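Local coordinates for putative ATP binding component of ABC-transporter (Escherichia coli, PDB 2R5O), which forms the carbohydrate-binding C-terminal domain of Wzt, the probable ATP-hydrolysing component of an ABC transporter that exports O-antigen polysaccharide, at residues W43-A48 / D153-D158; Y53-A58 / T72-K77; D85-G90 / I116-G121; S136-L141 / I165-K170. All blocks are in the same frame, centred on the assembly; numbering follows the deposited sequence. Where two conformers were deposited one is given.

Interaction 1. Residues W43-A48 / D153-D158; sequences WGQGGA and DMTPLD
Gln45 and Gly46 hang the loop 43-48 on two successive carbonyls of strand 153-158. Gln45 N bonds Pro156 O at 2.9 Å, nearly straight; Gly46 N reaches Leu157 O, also at 2.9 Å, in a more bent bond. Trp43 CZ3, on the six-membered ring of the indole, comes 3.5 Å from Pro156 CG, the two side chains crossing at about a right angle. The Gln45 amide lies across the Thr155 methyl, CD to CG2 3.5 Å. Farther along, Leu157 CD1 packs on Ala48 CB at 3.9 Å, and Leu157 CD2 sits against Gly46 O. Glycine at 44 has a steric reason: a CB there would run into Leu157 O and into the preceding carbonyl. In the second shell, Asp158 OD2 takes the Ile50 backbone N-H and a salt bridge from Arg42, tying down both ends of the loop, while Tyr41 meets the Trp43 ring. Leu157 and Asp158 both face Ile145 of strand 137-147, which makes a classic beta bulge at this margin of the immunoglobulin-like domain.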
loop_
_atom_site.group_PDB
_atom_site.type_symbol
_atom_site.label_atom_id
_atom_site.label_comp_id
_atom_site.label_asym_id
_atom_site.label_seq_id
_atom_site.Cartn_x
_atom_site.Cartn_y
_atom_site.Cartn_z
ATOM N N TRP A 43 -6.885 4.883 -25.770
ATOM C CA TRP A 43 -6.368 4.052 -26.841
ATOM C C TRP A 43 -7.128 2.739 -26.852
ATOM O O TRP A 43 -7.873 2.401 -25.915
ATOM C CB TRP A 43 -4.838 3.853 -26.718
ATOM C CG TRP A 43 -4.430 3.089 -25.503
ATOM C CD1 TRP A 43 -4.336 3.523 -24.217
ATOM C CD2 TRP A 43 -4.049 1.700 -25.494
ATOM N NE1 TRP A 43 -3.929 2.485 -23.396
ATOM C CE2 TRP A 43 -3.747 1.358 -24.161
ATOM C CE3 TRP A 43 -3.908 0.730 -26.490
ATOM C CZ2 TRP A 43 -3.343 0.063 -23.792
ATOM C CZ3 TRP A 43 -3.527 -0.566 -26.112
ATOM C CH2 TRP A 43 -3.229 -0.866 -24.783
ATOM N N GLY A 44 -6.906 1.941 -27.882
ATOM C CA GLY A 44 -7.557 0.635 -27.983
ATOM C C GLY A 44 -7.874 0.270 -29.406
ATOM O O GLY A 44 -7.862 1.111 -30.295
ATOM N N GLN A 45 -8.217 -0.989 -29.627
ATOM C CA GLN A 45 -8.562 -1.478 -30.958
ATOM C C GLN A 45 -10.001 -1.234 -31.312
ATOM O O GLN A 45 -10.351 -1.384 -32.497
ATOM C CB GLN A 45 -8.255 -2.973 -31.066
ATOM C CG GLN A 45 -6.767 -3.258 -31.051
ATOM C CD GLN A 45 -6.432 -4.639 -31.597
ATOM O OE1 GLN A 45 -7.193 -5.217 -32.365
ATOM N NE2 GLN A 45 -5.301 -5.160 -31.196
ATOM N N GLY A 46 -10.850 -0.868 -30.374
ATOM C CA GLY A 46 -12.276 -0.729 -30.648
ATOM C C GLY A 46 -13.020 -2.019 -30.418
ATOM O O GLY A 46 -12.415 -3.021 -30.051
ATOM N N GLY A 47 -14.329 -1.975 -30.604
ATOM C CA GLY A 47 -15.202 -3.113 -30.392
ATOM C C GLY A 47 -16.018 -3.020 -29.112
ATOM O O GLY A 47 -16.966 -3.769 -28.915
ATOM N N ALA A 48 -15.614 -2.110 -28.231
ATOM C CA ALA A 48 -16.372 -1.756 -27.037
ATOM C C ALA A 48 -15.925 -0.368 -26.648
ATOM O O ALA A 48 -14.830 0.058 -27.021
ATOM C CB ALA A 48 -16.071 -2.720 -25.900
ATOM N N ASP A 153 -3.421 -13.728 -24.458
ATOM C CA ASP A 153 -3.974 -13.249 -25.741
ATOM C C ASP A 153 -5.194 -12.390 -25.494
ATOM O O ASP A 153 -6.329 -12.855 -25.620
ATOM C CB ASP A 153 -4.334 -14.430 -26.634
ATOM C CG ASP A 153 -4.770 -14.025 -28.022
ATOM O OD1 ASP A 153 -4.738 -12.819 -28.349
ATOM O OD2 ASP A 153 -5.125 -14.937 -28.813
ATOM N N MET A 154 -4.946 -11.141 -25.127
ATOM C CA MET A 154 -5.997 -10.202 -24.779
ATOM C C MET A 154 -5.895 -8.983 -25.641
ATOM O O MET A 154 -4.823 -8.379 -25.767
ATOM C CB MET A 154 -5.778 -9.743 -23.353
ATOM C CG MET A 154 -5.897 -10.813 -22.350
ATOM S SD MET A 154 -7.561 -11.463 -22.251
ATOM C CE MET A 154 -8.241 -10.019 -21.505
ATOM N N THR A 155 -7.002 -8.652 -26.291
ATOM C CA THR A 155 -7.085 -7.510 -27.152
ATOM C C THR A 155 -7.614 -6.332 -26.344
ATOM O O THR A 155 -8.686 -6.421 -25.758
ATOM C CB THR A 155 -8.059 -7.784 -28.287
ATOM O OG1 THR A 155 -7.641 -8.937 -29.029
ATOM C CG2 THR A 155 -8.110 -6.627 -29.217
ATOM N N PRO A 156 -6.875 -5.211 -26.337
ATOM C CA PRO A 156 -7.376 -4.015 -25.644
ATOM C C PRO A 156 -8.463 -3.379 -26.498
ATOM O O PRO A 156 -8.234 -3.073 -27.671
ATOM C CB PRO A 156 -6.132 -3.127 -25.577
ATOM C CG PRO A 156 -5.347 -3.497 -26.842
ATOM C CD PRO A 156 -5.590 -4.963 -27.025
ATOM N N LEU A 157 -9.634 -3.164 -25.939
ATOM C CA LEU A 157 -10.774 -2.646 -26.698
ATOM C C LEU A 157 -10.892 -1.147 -26.524
ATOM O O LEU A 157 -10.936 -0.423 -27.507
ATOM C CB LEU A 157 -12.075 -3.350 -26.323
ATOM C CG LEU A 157 -12.020 -4.881 -26.381
ATOM C CD1 LEU A 157 -13.309 -5.478 -25.886
ATOM C CD2 LEU A 157 -11.713 -5.383 -27.790
ATOM N N ASP A 158 -10.952 -0.691 -25.284
ATOM C CA ASP A 158 -10.982 0.744 -24.961
ATOM C C ASP A 158 -10.251 0.911 -23.652
ATOM O O ASP A 158 -10.613 0.253 -22.673
ATOM C CB ASP A 158 -12.432 1.267 -24.854
ATOM C CG ASP A 158 -12.520 2.776 -24.719
ATOM O OD1 ASP A 158 -11.552 3.492 -25.085
ATOM O OD2 ASP A 158 -13.570 3.257 -24.228
#

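Interaction 2. Residues Y53-A58 / T72-K77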
loop_
_atom_site.group_PDB
_atom_site.type_symbol
_atom_site.label_atom_id
_atom_site.label_comp_id
_atom_site.label_asym_id
_atom_site.label_seq_id
_atom_site.Cartn_x
_atom_site.Cartn_y
_atom_site.Cartn_z
ATOM N N TYR A 53 -18.467 6.411 -15.966
ATOM C CA TYR A 53 -17.953 5.858 -14.716
ATOM C C TYR A 53 -18.649 6.504 -13.543
ATOM O O TYR A 53 -19.303 7.553 -13.680
ATOM C CB TYR A 53 -16.435 6.035 -14.601
ATOM C CG TYR A 53 -15.939 7.452 -14.383
ATOM C CD1 TYR A 53 -15.680 7.967 -13.106
ATOM C CD2 TYR A 53 -15.699 8.283 -15.454
ATOM C CE1 TYR A 53 -15.213 9.244 -12.926
ATOM C CE2 TYR A 53 -15.201 9.576 -15.280
ATOM C CZ TYR A 53 -14.962 10.036 -14.010
ATOM O OH TYR A 53 -14.482 11.332 -13.870
ATOM N N HIS A 54 -18.475 5.875 -12.394
ATOM C CA HIS A 54 -19.014 6.396 -11.151
ATOM C C HIS A 54 -18.062 6.036 -10.028
ATOM O O HIS A 54 -17.473 4.963 -10.036
ATOM C CB HIS A 54 -20.404 5.795 -10.867
ATOM C CG HIS A 54 -21.170 6.523 -9.816
ATOM N ND1 HIS A 54 -21.891 7.664 -10.093
ATOM C CD2 HIS A 54 -21.332 6.273 -8.496
ATOM C CE1 HIS A 54 -22.474 8.084 -8.977
ATOM N NE2 HIS A 54 -22.134 7.272 -7.990
ATOM N N ILE A 55 -17.884 6.931 -9.073
ATOM C CA ILE A 55 -17.097 6.679 -7.884
ATOM C C ILE A 55 -17.942 6.996 -6.678
ATOM O O ILE A 55 -18.648 8.014 -6.658
ATOM C CB ILE A 55 -15.785 7.494 -7.889
ATOM C CG1 ILE A 55 -14.954 7.068 -9.120
ATOM C CG2 ILE A 55 -14.990 7.279 -6.593
ATOM C CD1 ILE A 55 -13.662 7.863 -9.372
ATOM N N GLN A 56 -17.923 6.123 -5.693
ATOM C CA GLN A 56 -18.709 6.310 -4.473
ATOM C C GLN A 56 -17.940 5.773 -3.292
ATOM O O GLN A 56 -17.254 4.760 -3.420
ATOM C CB GLN A 56 -20.080 5.680 -4.610
ATOM C CG GLN A 56 -20.017 4.238 -4.887
ATOM C CD GLN A 56 -21.336 3.652 -5.362
ATOM O OE1 GLN A 56 -22.209 4.372 -5.871
ATOM N NE2 GLN A 56 -21.482 2.329 -5.231
ATOM N N SER A 57 -18.056 6.429 -2.144
ATOM C CA SER A 57 -17.426 5.907 -0.945
ATOM C C SER A 57 -18.268 6.290 0.263
ATOM O O SER A 57 -18.689 7.429 0.384
ATOM C CB SER A 57 -16.050 6.493 -0.797
ATOM O OG SER A 57 -15.369 5.941 0.326
ATOM N N ALA A 58 -18.527 5.322 1.137
ATOM C CA ALA A 58 -19.332 5.514 2.355
ATOM C C ALA A 58 -20.711 6.039 1.969
ATOM O O ALA A 58 -21.351 6.769 2.718
ATOM C CB ALA A 58 -18.644 6.460 3.316
ATOM N N THR A 72 -13.731 2.194 -1.248
ATOM C CA THR A 72 -14.266 3.025 -2.339
ATOM C C THR A 72 -14.660 2.122 -3.497
ATOM O O THR A 72 -13.947 1.155 -3.793
ATOM C CB THR A 72 -13.234 4.079 -2.781
ATOM O OG1 THR A 72 -12.984 4.926 -1.661
ATOM C CG2 THR A 72 -13.696 4.880 -3.947
ATOM N N ASP A 73 -15.791 2.424 -4.110
ATOM C CA ASP A 73 -16.277 1.718 -5.288
ATOM C C ASP A 73 -15.957 2.516 -6.541
ATOM O O ASP A 73 -16.277 3.697 -6.626
ATOM C CB ASP A 73 -17.791 1.517 -5.233
ATOM C CG ASP A 73 -18.257 0.738 -4.039
ATOM O OD1 ASP A 73 -17.562 -0.154 -3.530
ATOM O OD2 ASP A 73 -19.404 0.998 -3.639
ATOM N N PHE A 74 -15.341 1.842 -7.504
ATOM C CA PHE A 74 -14.953 2.394 -8.786
ATOM C C PHE A 74 -15.710 1.614 -9.844
ATOM O O PHE A 74 -15.425 0.426 -10.068
ATOM C CB PHE A 74 -13.446 2.221 -8.988
ATOM C CG PHE A 74 -12.608 2.963 -7.972
ATOM C CD1 PHE A 74 -12.305 4.297 -8.137
ATOM C CD2 PHE A 74 -12.111 2.323 -6.837
ATOM C CE1 PHE A 74 -11.516 4.957 -7.219
ATOM C CE2 PHE A 74 -11.356 3.002 -5.946
ATOM C CZ PHE A 74 -11.040 4.319 -6.144
ATOM N N LEU A 75 -16.698 2.246 -10.462
ATOM C CA LEU A 75 -17.597 1.602 -11.426
ATOM C C LEU A 75 -17.363 2.144 -12.817
ATOM O O LEU A 75 -17.170 3.357 -12.997
ATOM C CB LEU A 75 -19.071 1.820 -11.057
ATOM C CG LEU A 75 -19.479 1.259 -9.692
ATOM C CD1 LEU A 75 -19.374 2.302 -8.589
ATOM C CD2 LEU A 75 -20.864 0.646 -9.751
ATOM N N MET A 76 -17.407 1.259 -13.804
ATOM C CA MET A 76 -17.289 1.643 -15.202
ATOM C C MET A 76 -18.415 1.005 -16.005
ATOM O O MET A 76 -18.763 -0.144 -15.770
ATOM C CB MET A 76 -15.909 1.253 -15.773
ATOM C CG MET A 76 -15.462 -0.184 -15.442
ATOM S SD MET A 76 -13.894 -0.728 -16.152
ATOM C CE MET A 76 -14.480 -1.014 -17.766
ATOM N N LYS A 77 -18.978 1.757 -16.952
ATOM C CA LYS A 77 -20.053 1.282 -17.814
ATOM C C LYS A 77 -19.514 1.140 -19.226
ATOM O O LYS A 77 -18.866 2.052 -19.750
ATOM C CB LYS A 77 -21.212 2.262 -17.807
ATOM C CG LYS A 77 -22.391 1.773 -18.641
ATOM C CD LYS A 77 -23.670 2.588 -18.436
ATOM C CE LYS A 77 -23.600 3.906 -19.144
ATOM N NZ LYS A 77 -24.952 4.563 -19.299
HETATM O O HOH W 1 -13.024 7.215 0.175
#
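Gln56 and Asp73 face each other as a hydrogen-bonded pair of two antiparallel strands, and their side chains repeat the link made by their backbones. Gln56 CG stands between the backbone N and the carbonyl carbon (chi1 59°), and in the conformer described the extended chain carries NE2 across to Asp73 OD2 at 2.9 Å. That oxygen is met on its anti side and lies close to the amide plane, although amide and carboxylate planes are 60° apart. Asp73 OD1 is held by Ser129. Leu75 CD1 flanks the same amide, 4.0 Å from Gln56 NE2. On the face of Ile55 and Phe74 the contacts are mostly apolar: Ile55 CG1 approaches Phe74 CD1 obliquely at 4.0 Å, and Ile55 CG2 meets Thr72 CG2 at 3.8 Å. The Thr72 methyl also lies over one face of the Phe74 ring, offset toward its rim. At the end of that face a water joins Ser57 OG (2.7 Å) to Thr72 OG1; Ser57 OG is also bonded by Gln70. Strand 72-77 lies between 53-57 and 123-131, whereas Ile55 and Phe74 pack on Leu166 of strand 153-169 in the facing sheet, and Phe74 also on Leu141 and Phe143 of strand 137-147.

Interaction 3. Residues D85-G90 / I116-G121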
loop_
_atom_site.group_PDB
_atom_site.type_symbol
_atom_site.label_atom_id
_atom_site.label_comp_id
_atom_site.label_asym_id
_atom_site.label_seq_id
_atom_site.Cartn_x
_atom_site.Cartn_y
_atom_site.Cartn_z
ATOM N N ASP A 85 -16.564 -13.749 -25.865
ATOM C CA ASP A 85 -16.647 -14.843 -24.883
ATOM C C ASP A 85 -16.083 -14.510 -23.496
ATOM O O ASP A 85 -16.530 -15.073 -22.493
ATOM C CB ASP A 85 -15.945 -16.098 -25.412
ATOM C CG ASP A 85 -16.602 -16.661 -26.659
ATOM O OD1 ASP A 85 -17.836 -16.519 -26.825
ATOM O OD2 ASP A 85 -15.870 -17.269 -27.473
ATOM N N CYS A 86 -15.093 -13.612 -23.433
ATOM C CA CYS A 86 -14.381 -13.335 -22.194
ATOM C C CYS A 86 -13.882 -11.895 -22.137
ATOM O O CYS A 86 -12.832 -11.569 -22.689
ATOM C CB CYS A 86 -13.211 -14.308 -22.022
ATOM S SG CYS A 86 -12.274 -14.130 -20.473
ATOM N N VAL A 87 -14.652 -11.024 -21.504
ATOM C CA VAL A 87 -14.286 -9.608 -21.415
ATOM C C VAL A 87 -13.675 -9.378 -20.034
ATOM O O VAL A 87 -14.099 -9.982 -19.039
ATOM C CB VAL A 87 -15.444 -8.643 -21.715
ATOM C CG1 VAL A 87 -16.027 -8.969 -23.093
ATOM C CG2 VAL A 87 -16.568 -8.722 -20.668
ATOM N N VAL A 88 -12.696 -8.485 -19.986
ATOM C CA VAL A 88 -11.857 -8.321 -18.824
ATOM C C VAL A 88 -11.669 -6.829 -18.577
ATOM O O VAL A 88 -10.826 -6.173 -19.188
ATOM C CB VAL A 88 -10.496 -8.982 -19.067
ATOM C CG1 VAL A 88 -9.587 -8.795 -17.873
ATOM C CG2 VAL A 88 -10.681 -10.489 -19.346
ATOM N N PRO A 89 -12.498 -6.259 -17.694
ATOM C CA PRO A 89 -12.295 -4.887 -17.252
ATOM C C PRO A 89 -11.109 -4.793 -16.316
ATOM O O PRO A 89 -10.797 -5.758 -15.623
ATOM C CB PRO A 89 -13.581 -4.548 -16.516
ATOM C CG PRO A 89 -14.105 -5.858 -16.086
ATOM C CD PRO A 89 -13.707 -6.864 -17.113
ATOM N N GLY A 90 -10.486 -3.628 -16.235
ATOM C CA GLY A 90 -9.368 -3.438 -15.344
ATOM C C GLY A 90 -9.201 -2.012 -14.904
ATOM O O GLY A 90 -9.758 -1.087 -15.501
ATOM N N ILE A 116 -16.682 -13.443 -17.941
ATOM C CA ILE A 116 -17.769 -12.583 -18.382
ATOM C C ILE A 116 -17.923 -12.636 -19.898
ATOM O O ILE A 116 -17.028 -12.242 -20.631
ATOM C CB ILE A 116 -17.514 -11.125 -17.946
ATOM C CG1 ILE A 116 -17.133 -11.057 -16.445
ATOM C CG2 ILE A 116 -18.741 -10.284 -18.218
ATOM C CD1 ILE A 116 -16.449 -9.780 -16.037
ATOM N N SER A 117 -19.070 -13.117 -20.361
ATOM C CA SER A 117 -19.396 -13.118 -21.789
ATOM C C SER A 117 -20.464 -12.068 -22.050
ATOM O O SER A 117 -21.300 -11.797 -21.198
ATOM C CB SER A 117 -19.866 -14.492 -22.248
ATOM O OG SER A 117 -20.995 -14.876 -21.501
ATOM N N VAL A 118 -20.417 -11.493 -23.238
ATOM C CA VAL A 118 -21.350 -10.450 -23.646
ATOM C C VAL A 118 -21.810 -10.688 -25.073
ATOM O O VAL A 118 -21.146 -11.388 -25.844
ATOM C CB VAL A 118 -20.736 -9.041 -23.564
ATOM C CG1 VAL A 118 -20.252 -8.765 -22.140
ATOM C CG2 VAL A 118 -19.630 -8.869 -24.579
ATOM N N SER A 119 -22.971 -10.123 -25.402
ATOM C CA SER A 119 -23.489 -10.109 -26.759
ATOM C C SER A 119 -23.416 -8.701 -27.339
ATOM O O SER A 119 -23.443 -7.712 -26.616
ATOM C CB SER A 119 -24.947 -10.563 -26.787
ATOM O OG SER A 119 -25.102 -11.848 -26.213
ATOM N N ARG A 120 -23.371 -8.635 -28.665
ATOM C CA ARG A 120 -23.415 -7.389 -29.397
ATOM C C ARG A 120 -24.559 -6.524 -28.880
ATOM O O ARG A 120 -25.706 -6.991 -28.766
ATOM C CB ARG A 120 -23.584 -7.685 -30.885
ATOM C CG ARG A 120 -23.816 -6.488 -31.755
ATOM C CD ARG A 120 -23.600 -6.848 -33.226
ATOM N NE ARG A 120 -24.543 -6.181 -34.110
ATOM C CZ ARG A 120 -24.506 -4.890 -34.436
ATOM N NH1 ARG A 120 -23.572 -4.086 -33.938
ATOM N NH2 ARG A 120 -25.418 -4.400 -35.263
ATOM N N GLY A 121 -24.251 -5.260 -28.594
ATOM C CA GLY A 121 -25.233 -4.308 -28.079
ATOM C C GLY A 121 -25.366 -4.252 -26.573
ATOM O O GLY A 121 -25.996 -3.332 -26.047
HETATM O O HOH W 2 -14.020 -12.527 -18.252
#
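At an edge of the immunoglobulin-like sandwich, Val87, just past the corner at Asp85, meets Ile116 of the weakly bonded strand 116-118. The two short strands run at 113° to each other, and a single direct hydrogen bond spans them: Val87 N to Ile116 O, 2.8 Å and nearly straight. Where a second bond would complete the pair, a water stands in, donating to Val87 O at 2.7 Å and accepting from Ile116 N at 2.8 Å. Cys86 CA adds a C-H contact to Ile116 O.

Beside this join the branched side chains interlock. Val87 turns CG2 into the place between its backbone N and carbonyl carbon (CG1 at chi1 -55°), and the CG2 methyl meets Ile116 CG2 at 3.6 Å, the side chains crossing at about a right angle. Val87 CG1 meets Val118 CG2 at 3.9 Å. Ile116 CD1 reaches tip to tip toward Pro89 CD, 4.1 Å away. At the outer end Ser117 CB rests on Asp85 O.

Phe80 of strand 71-80 backs Val87 and Val118, and Phe126 of strand 123-131 backs Pro89 and Ile116. Phe184 of the second subunit packs on Pro89 and Ile116, placing this edge at the dimer interface, while strand 137-147 bonds to the backbone of strand 84-95 through Ser146 and Gly144.

Interaction 4. Residues S136-L141 / I165-K170; sequences SGDYLL and ILHVTK
Asp138 leans across to His167, its neighbour in a non-hydrogen-bonded antiparallel pair. From the start of the side chain, Asp138 CB lies near Leu166 O and, in the conformer described, 4.1 Å from Ile165 CD1. CG, set beside the backbone N and anti to the carbonyl carbon (chi1 -73°), stands in the plane of the His167 imidazole at its edge, closest to ND1. The two oxygens then part company. OD1 accepts the ND1 proton in a short, straight bond of 2.7 Å; it lies in the ring plane of His167, yet ND1 comes to it from well above the carboxylate plane, the two planes being 64° apart. OD2 lies 4.0 Å from Ile165 CD1 in the same conformer. A carboxylate gripping ND1 in this way would be expected to hold the ring in one rotation and, if the imidazole carries charge, to stabilise it.

The pair sits on the hairpin of strands 137-147 and 153-169 in the immunoglobulin-like fold. Flanking it, Gly137 pairs with Val168 and Tyr139 with Leu166, each through two backbone bonds. The side chains of Tyr139, Leu166 and Val168 lie on the face opposite the Asp138-His167 pair: Tyr139 CE2 comes 3.6 Å from Val168 CG2, crossing obliquely, and its hydroxyl is bonded to Asn135 O. Leu141 CB meets Leu166 CD1 at 4.1 Å. Near the end of strand 165-169, a water donates to Ser136 OG at 2.8 Å and accepts from Lys170 N; Ser136 OG is bonded to Asp173 as well.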
loop_
_atom_site.group_PDB
_atom_site.type_symbol
_atom_site.label_atom_id
_atom_site.label_comp_id
_atom_site.label_asym_id
_atom_site.label_seq_id
_atom_site.Cartn_x
_atom_site.Cartn_y
_atom_site.Cartn_z
ATOM N N SER A 136 -2.082 11.027 1.849
ATOM C CA SER A 136 -2.712 12.218 1.274
ATOM C C SER A 136 -2.007 12.588 -0.011
ATOM O O SER A 136 -0.771 12.458 -0.099
ATOM C CB SER A 136 -2.576 13.430 2.199
ATOM O OG SER A 136 -3.317 13.247 3.384
ATOM N N GLY A 137 -2.767 13.049 -1.007
ATOM C CA GLY A 137 -2.189 13.495 -2.267
ATOM C C GLY A 137 -3.110 13.193 -3.435
ATOM O O GLY A 137 -4.266 12.875 -3.252
ATOM N N ASP A 138 -2.602 13.356 -4.640
ATOM C CA ASP A 138 -3.360 13.189 -5.886
ATOM C C ASP A 138 -2.826 11.966 -6.637
ATOM O O ASP A 138 -1.599 11.730 -6.673
ATOM C CB ASP A 138 -3.196 14.429 -6.775
ATOM C CG ASP A 138 -3.953 15.645 -6.263
ATOM O OD1 ASP A 138 -4.789 15.514 -5.360
ATOM O OD2 ASP A 138 -3.690 16.750 -6.793
ATOM N N TYR A 139 -3.732 11.216 -7.245
ATOM C CA TYR A 139 -3.392 9.990 -7.941
ATOM C C TYR A 139 -4.174 9.954 -9.255
ATOM O O TYR A 139 -5.201 10.618 -9.429
ATOM C CB TYR A 139 -3.727 8.788 -7.047
ATOM C CG TYR A 139 -3.003 8.855 -5.714
ATOM C CD1 TYR A 139 -1.705 8.400 -5.574
ATOM C CD2 TYR A 139 -3.599 9.451 -4.612
ATOM C CE1 TYR A 139 -1.032 8.479 -4.395
ATOM C CE2 TYR A 139 -2.944 9.536 -3.401
ATOM C CZ TYR A 139 -1.639 9.050 -3.298
ATOM O OH TYR A 139 -0.944 9.120 -2.119
ATOM N N LEU A 140 -3.687 9.129 -10.168
ATOM C CA LEU A 140 -4.254 8.972 -11.486
ATOM C C LEU A 140 -4.853 7.603 -11.652
ATOM O O LEU A 140 -4.169 6.580 -11.433
ATOM C CB LEU A 140 -3.193 9.172 -12.560
ATOM C CG LEU A 140 -2.435 10.501 -12.528
ATOM C CD1 LEU A 140 -1.341 10.552 -13.557
ATOM C CD2 LEU A 140 -3.395 11.678 -12.698
ATOM N N LEU A 141 -6.125 7.567 -12.033
ATOM C CA LEU A 141 -6.876 6.328 -12.237
ATOM C C LEU A 141 -7.105 6.104 -13.720
ATOM O O LEU A 141 -7.415 7.033 -14.470
ATOM C CB LEU A 141 -8.229 6.423 -11.512
ATOM C CG LEU A 141 -9.236 5.290 -11.706
ATOM C CD1 LEU A 141 -8.749 3.985 -11.135
ATOM C CD2 LEU A 141 -10.578 5.699 -11.091
ATOM N N ILE A 165 -8.597 11.980 -12.057
ATOM C CA ILE A 165 -7.765 12.390 -10.921
ATOM C C ILE A 165 -8.512 12.054 -9.636
ATOM O O ILE A 165 -9.716 12.321 -9.497
ATOM C CB ILE A 165 -7.289 13.864 -11.004
ATOM C CG1 ILE A 165 -6.325 14.169 -9.858
ATOM C CG2 ILE A 165 -8.456 14.832 -11.049
ATOM C CD1 ILE A 165 -5.466 15.389 -10.095
ATOM N N LEU A 166 -7.796 11.440 -8.697
ATOM C CA LEU A 166 -8.284 11.130 -7.359
ATOM C C LEU A 166 -7.519 11.964 -6.337
ATOM O O LEU A 166 -6.310 12.073 -6.400
ATOM C CB LEU A 166 -8.032 9.657 -7.020
ATOM C CG LEU A 166 -8.594 8.608 -7.989
ATOM C CD1 LEU A 166 -8.266 7.201 -7.517
ATOM C CD2 LEU A 166 -10.093 8.749 -8.180
ATOM N N HIS A 167 -8.249 12.505 -5.376
ATOM C CA HIS A 167 -7.678 13.243 -4.252
ATOM C C HIS A 167 -7.884 12.416 -3.018
ATOM O O HIS A 167 -9.011 11.969 -2.790
ATOM C CB HIS A 167 -8.364 14.609 -4.073
ATOM C CG HIS A 167 -8.465 15.401 -5.332
ATOM N ND1 HIS A 167 -7.356 15.904 -5.981
ATOM C CD2 HIS A 167 -9.534 15.777 -6.070
ATOM C CE1 HIS A 167 -7.742 16.559 -7.063
ATOM N NE2 HIS A 167 -9.057 16.495 -7.143
ATOM N N VAL A 168 -6.836 12.194 -2.225
ATOM C CA VAL A 168 -6.920 11.439 -0.970
ATOM C C VAL A 168 -6.625 12.387 0.165
ATOM O O VAL A 168 -5.646 13.124 0.110
ATOM C CB VAL A 168 -5.911 10.236 -0.939
ATOM C CG1 VAL A 168 -5.920 9.556 0.420
ATOM C CG2 VAL A 168 -6.264 9.228 -2.040
ATOM N N THR A 169 -7.454 12.317 1.188
ATOM C CA THR A 169 -7.300 13.113 2.404
ATOM C C THR A 169 -7.160 12.230 3.654
ATOM O O THR A 169 -7.707 11.127 3.707
ATOM C CB THR A 169 -8.463 14.117 2.620
ATOM O OG1 THR A 169 -9.719 13.440 2.486
ATOM C CG2 THR A 169 -8.397 15.232 1.594
ATOM N N LYS A 170 -6.391 12.736 4.617
ATOM C CA LYS A 170 -6.174 12.127 5.934
ATOM C C LYS A 170 -5.957 13.251 6.939
ATOM O O LYS A 170 -5.674 14.410 6.574
ATOM C CB LYS A 170 -4.900 11.270 5.929
ATOM C CG LYS A 170 -4.843 10.137 4.947
ATOM C CD LYS A 170 -3.526 9.389 5.035
ATOM C CE LYS A 170 -3.378 8.662 6.351
ATOM N NZ LYS A 170 -4.355 7.541 6.505
HETATM O O HOH W 3 -5.134 15.396 3.708
#

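In the fold
Interactions 1 and 4 share strand 153-169 but lie on opposite sides of the chain's centre, about 28 Å apart between centres. Interaction 2 is the central, buried one, and it meets interaction 4 from the other sheet through hydrocarbon, with Phe74 CD1 3.7 Å from Leu141 CD2. Interactions 1, 3 and 4 are only partly buried. Regular paired backbone bonds run through 2 and 4, each with one side-chain bond to an aspartate; 1 relies on two loop bonds and 3 on one bond plus a water. Interaction 3 touches 1 through Val88 and Met154, and 2 through Pro89 and Met76.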